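Local coordinates for nucleoprotein (Rift valley fever virus, PDB 3OV9), which encapsidates the viral genomic RNA, shielding it from nucleases, and assembles into ring-shaped hexamers needed to form the nucleocapsid, at the interface of chains A and B. Coordinates in Å, arbitrary orientation; residue numbers count along the deposited sequence, not the author numbering. Chains: chain A/B, Nucleoprotein.

Contact 1 and contact 2 are neighbouring parts of one joint in the hexamer ring, their C-alpha centres about 6 Å apart. Both set helix 18-28 of chain A against helix 50-63 of chain B and share A:Trp24, B:Lys52 and B:Lys55. Contact 1 is the apolar part, an indole laid on lysine chains and a valine; contact 2 continues toward A:Ala15 in the loop before that helix and adds an ion pair, bridging waters and a bond from B:Trp114. The chain A residues belong to the N-terminal segment essential for oligomerization, which reaches over to the next subunit.

Contact 1: the interface of chains A and B. Residues chain A 24, 28; chain B 52, 55-56, 59.
The indole of A:Trp24 lies with one face against B:Lys56, whose CG methylene sits 3.6 Å above the ring plane, toward the rim. Measured to the centroid of the five-membered ring, that CG stands at 3.8 Å, a CH-pi contact. Round the six-membered ring the neighbours change: CZ3 and CH2 meet B:Lys55, with CB of that lysine 3.7 Å from CZ3 of A:Trp24, while B:Val59 lies beside CE3. The phenyl ring of A:Phe28 brings CE2 and CZ up to CB of B:Lys56 and meets that side chain at about a right angle.

This is an apolar part of the subunit joint in the phlebovirus nucleoprotein ring, formed where helix 18-28 of chain A packs on helix 50-63 of chain B. A:Trp24 gives the greatest share, 91 Å² of its surface hidden by the neighbouring chain. Its CG stands opposite the carbonyl carbon (chi1 -73°), which sends the indole out over the partner helix. B:Lys56 runs extended beyond CG and passes the indole at about a right angle; CG packs on the ring face, and CE comes to 3.8 Å from NE1 of A:Trp24. B:Lys55 instead bends at its third torsion (chi3 -56°), which brings CE back to 3.7 Å from CH2 of the indole. The two lysines thus use their aliphatic stems as apolar surface. The two methyls of B:Val59 split between ring and stem: CG2 lies 3.9 Å from CE3 of A:Trp24, and CG1 4.0 Å from its CB.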
loop_
_atom_site.group_PDB
_atom_site.type_symbol
_atom_site.label_atom_id
_atom_site.label_comp_id
_atom_site.label_asym_id
_atom_site.label_seq_id
_atom_site.Cartn_x
_atom_site.Cartn_y
_atom_site.Cartn_z
ATOM N N TRP A 24 -31.814 -30.107 -10.952
ATOM C CA TRP A 24 -31.484 -29.203 -9.847
ATOM C C TRP A 24 -30.328 -28.278 -10.220
ATOM O O TRP A 24 -30.362 -27.079 -9.917
ATOM C CB TRP A 24 -31.159 -29.972 -8.562
ATOM C CG TRP A 24 -32.357 -30.596 -7.893
ATOM C CD1 TRP A 24 -33.640 -30.121 -7.887
ATOM C CD2 TRP A 24 -32.371 -31.798 -7.113
ATOM N NE1 TRP A 24 -34.455 -30.963 -7.163
ATOM C CE2 TRP A 24 -33.701 -31.997 -6.677
ATOM C CE3 TRP A 24 -31.391 -32.730 -6.745
ATOM C CZ2 TRP A 24 -34.077 -33.093 -5.890
ATOM C CZ3 TRP A 24 -31.766 -33.822 -5.963
ATOM C CH2 TRP A 24 -33.098 -33.989 -5.543
ATOM N N PHE A 28 -30.623 -24.152 -10.156
ATOM C CA PHE A 28 -29.774 -23.363 -9.266
ATOM C C PHE A 28 -28.605 -22.661 -9.957
ATOM O O PHE A 28 -27.812 -21.984 -9.296
ATOM C CB PHE A 28 -29.221 -24.248 -8.137
ATOM C CG PHE A 28 -30.278 -24.924 -7.301
ATOM C CD1 PHE A 28 -31.420 -24.242 -6.886
ATOM C CD2 PHE A 28 -30.099 -26.241 -6.886
ATOM C CE1 PHE A 28 -32.386 -24.874 -6.102
ATOM C CE2 PHE A 28 -31.058 -26.881 -6.103
ATOM C CZ PHE A 28 -32.201 -26.201 -5.709
ATOM N N LYS B 52 -35.195 -34.937 0.785
ATOM C CA LYS B 52 -35.196 -34.288 -0.527
ATOM C C LYS B 52 -34.523 -32.914 -0.464
ATOM O O LYS B 52 -33.718 -32.570 -1.338
ATOM C CB LYS B 52 -36.621 -34.178 -1.079
ATOM C CG LYS B 52 -36.698 -33.595 -2.486
ATOM C CD LYS B 52 -38.053 -33.843 -3.123
ATOM C CE LYS B 52 -38.109 -33.256 -4.523
ATOM N NZ LYS B 52 -39.419 -33.515 -5.183
ATOM N N LYS B 55 -30.745 -33.168 -0.298
ATOM C CA LYS B 55 -30.182 -33.447 -1.614
ATOM C C LYS B 55 -30.023 -32.158 -2.416
ATOM O O LYS B 55 -28.976 -31.928 -3.015
ATOM C CB LYS B 55 -31.026 -34.477 -2.373
ATOM C CG LYS B 55 -30.891 -35.894 -1.826
ATOM C CD LYS B 55 -31.607 -36.904 -2.701
ATOM C CE LYS B 55 -33.061 -36.530 -2.879
ATOM N NZ LYS B 55 -33.815 -37.555 -3.652
ATOM N N LYS B 56 -31.056 -31.313 -2.402
ATOM C CA LYS B 56 -30.998 -30.010 -3.069
ATOM C C LYS B 56 -29.876 -29.151 -2.497
ATOM O O LYS B 56 -29.137 -28.512 -3.250
ATOM C CB LYS B 56 -32.317 -29.254 -2.932
ATOM C CG LYS B 56 -33.475 -29.838 -3.721
ATOM C CD LYS B 56 -34.692 -28.943 -3.576
ATOM C CE LYS B 56 -35.972 -29.679 -3.913
ATOM N NZ LYS B 56 -37.131 -28.745 -3.907
ATOM N N VAL B 59 -26.474 -30.292 -3.756
ATOM C CA VAL B 59 -26.274 -29.783 -5.120
ATOM C C VAL B 59 -25.909 -28.293 -5.105
ATOM O O VAL B 59 -25.015 -27.866 -5.838
ATOM C CB VAL B 59 -27.507 -30.049 -6.026
ATOM C CG1 VAL B 59 -27.352 -29.380 -7.402
ATOM C CG2 VAL B 59 -27.722 -31.543 -6.191
#

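Contact 2: the interface of chains A and B. Residues chain A 15, 20, 24; chain B 52, 55, 114.
The backbone carbonyl oxygen of A:Ala15 is gripped by the indole N-H of B:Trp114 and by water 1, which lies 2.6 Å from A:Ala15 O. In this phlebovirus nucleoprotein, A:Ala15 belongs to the loop between helices 4-13 and 18-28, within the N-terminal segment that mediates oligomerization, and here it is held to helix 112-122 of the neighbouring subunit. B:Trp114 NE1 donates to A:Ala15 O over 3.2 Å, nearly straight at the hydrogen (161°). The oxygen stays close to the indole plane, yet seen from the peptide the donor stands well above the carbonyl plane, 54° out of it, and so does not follow a lone pair.

Water 1 passes the link on from this loop to B:Lys55, whose ammonium NZ is 2.9 Å away. That NZ also faces the carboxylate of A:Glu20, on helix 18-28, in a long salt bridge, 3.5 Å to OE1. Water 2 joins the same pair by the other oxygen: it is 2.7 Å from A:Glu20 OE2 and 3.1 Å from B:Lys55 NZ.

A:Glu20 gets there through an extended chain, CG pointing away from its backbone nitrogen (chi1 179°), and it meets B:Lys55 at about a right angle. B:Lys52 NZ lies 5.1 Å from A:Glu20 OE2, beyond contact, but its positive charge may help stabilise the negative carboxylate. Within chain B, the stem of B:Lys55 leans on B:Trp114, its CG 3.6 Å above one face of the indole and offset toward the rim.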
loop_
_atom_site.group_PDB
_atom_site.type_symbol
_atom_site.label_atom_id
_atom_site.label_comp_id
_atom_site.label_asym_id
_atom_site.label_seq_id
_atom_site.Cartn_x
_atom_site.Cartn_y
_atom_site.Cartn_z
ATOM N N ALA A 15 -31.241 -43.124 -4.068
ATOM C CA ALA A 15 -30.837 -42.929 -5.454
ATOM C C ALA A 15 -30.039 -41.648 -5.678
ATOM O O ALA A 15 -30.380 -40.586 -5.156
ATOM C CB ALA A 15 -32.055 -42.962 -6.371
ATOM N N GLU A 20 -32.521 -36.285 -12.196
ATOM C CA GLU A 20 -33.028 -35.451 -11.111
ATOM C C GLU A 20 -32.000 -34.405 -10.677
ATOM O O GLU A 20 -32.336 -33.229 -10.520
ATOM C CB GLU A 20 -33.428 -36.319 -9.917
ATOM C CG GLU A 20 -33.955 -35.535 -8.722
ATOM C CD GLU A 20 -34.407 -36.423 -7.583
ATOM O OE1 GLU A 20 -33.625 -37.299 -7.153
ATOM O OE2 GLU A 20 -35.545 -36.231 -7.104
ATOM N N TRP A 24 -31.814 -30.107 -10.952
ATOM C CA TRP A 24 -31.484 -29.203 -9.847
ATOM C C TRP A 24 -30.328 -28.278 -10.220
ATOM O O TRP A 24 -30.362 -27.079 -9.917
ATOM C CB TRP A 24 -31.159 -29.972 -8.562
ATOM C CG TRP A 24 -32.357 -30.596 -7.893
ATOM C CD1 TRP A 24 -33.640 -30.121 -7.887
ATOM C CD2 TRP A 24 -32.371 -31.798 -7.113
ATOM N NE1 TRP A 24 -34.455 -30.963 -7.163
ATOM C CE2 TRP A 24 -33.701 -31.997 -6.677
ATOM C CE3 TRP A 24 -31.391 -32.730 -6.745
ATOM C CZ2 TRP A 24 -34.077 -33.093 -5.890
ATOM C CZ3 TRP A 24 -31.766 -33.822 -5.963
ATOM C CH2 TRP A 24 -33.098 -33.989 -5.543
ATOM N N LYS B 52 -35.195 -34.937 0.785
ATOM C CA LYS B 52 -35.196 -34.288 -0.527
ATOM C C LYS B 52 -34.523 -32.914 -0.464
ATOM O O LYS B 52 -33.718 -32.570 -1.338
ATOM C CB LYS B 52 -36.621 -34.178 -1.079
ATOM C CG LYS B 52 -36.698 -33.595 -2.486
ATOM C CD LYS B 52 -38.053 -33.843 -3.123
ATOM C CE LYS B 52 -38.109 -33.256 -4.523
ATOM N NZ LYS B 52 -39.419 -33.515 -5.183
ATOM N N LYS B 55 -30.745 -33.168 -0.298
ATOM C CA LYS B 55 -30.182 -33.447 -1.614
ATOM C C LYS B 55 -30.023 -32.158 -2.416
ATOM O O LYS B 55 -28.976 -31.928 -3.015
ATOM C CB LYS B 55 -31.026 -34.477 -2.373
ATOM C CG LYS B 55 -30.891 -35.894 -1.826
ATOM C CD LYS B 55 -31.607 -36.904 -2.701
ATOM C CE LYS B 55 -33.061 -36.530 -2.879
ATOM N NZ LYS B 55 -33.815 -37.555 -3.652
ATOM N N TRP B 114 -23.637 -39.830 0.370
ATOM C CA TRP B 114 -24.402 -39.420 -0.799
ATOM C C TRP B 114 -23.642 -38.367 -1.614
ATOM O O TRP B 114 -23.570 -38.462 -2.836
ATOM C CB TRP B 114 -25.781 -38.909 -0.374
ATOM C CG TRP B 114 -26.764 -38.808 -1.503
ATOM C CD1 TRP B 114 -27.609 -39.785 -1.944
ATOM C CD2 TRP B 114 -27.000 -37.666 -2.339
ATOM N NE1 TRP B 114 -28.358 -39.325 -3.004
ATOM C CE2 TRP B 114 -28.002 -38.028 -3.265
ATOM C CE3 TRP B 114 -26.460 -36.373 -2.394
ATOM C CZ2 TRP B 114 -28.477 -37.145 -4.237
ATOM C CZ3 TRP B 114 -26.935 -35.493 -3.361
ATOM C CH2 TRP B 114 -27.938 -35.884 -4.266
HETATM O O HOH W 1 -32.869 -40.249 -4.329
HETATM O O HOH W 2 -36.658 -37.193 -4.830
#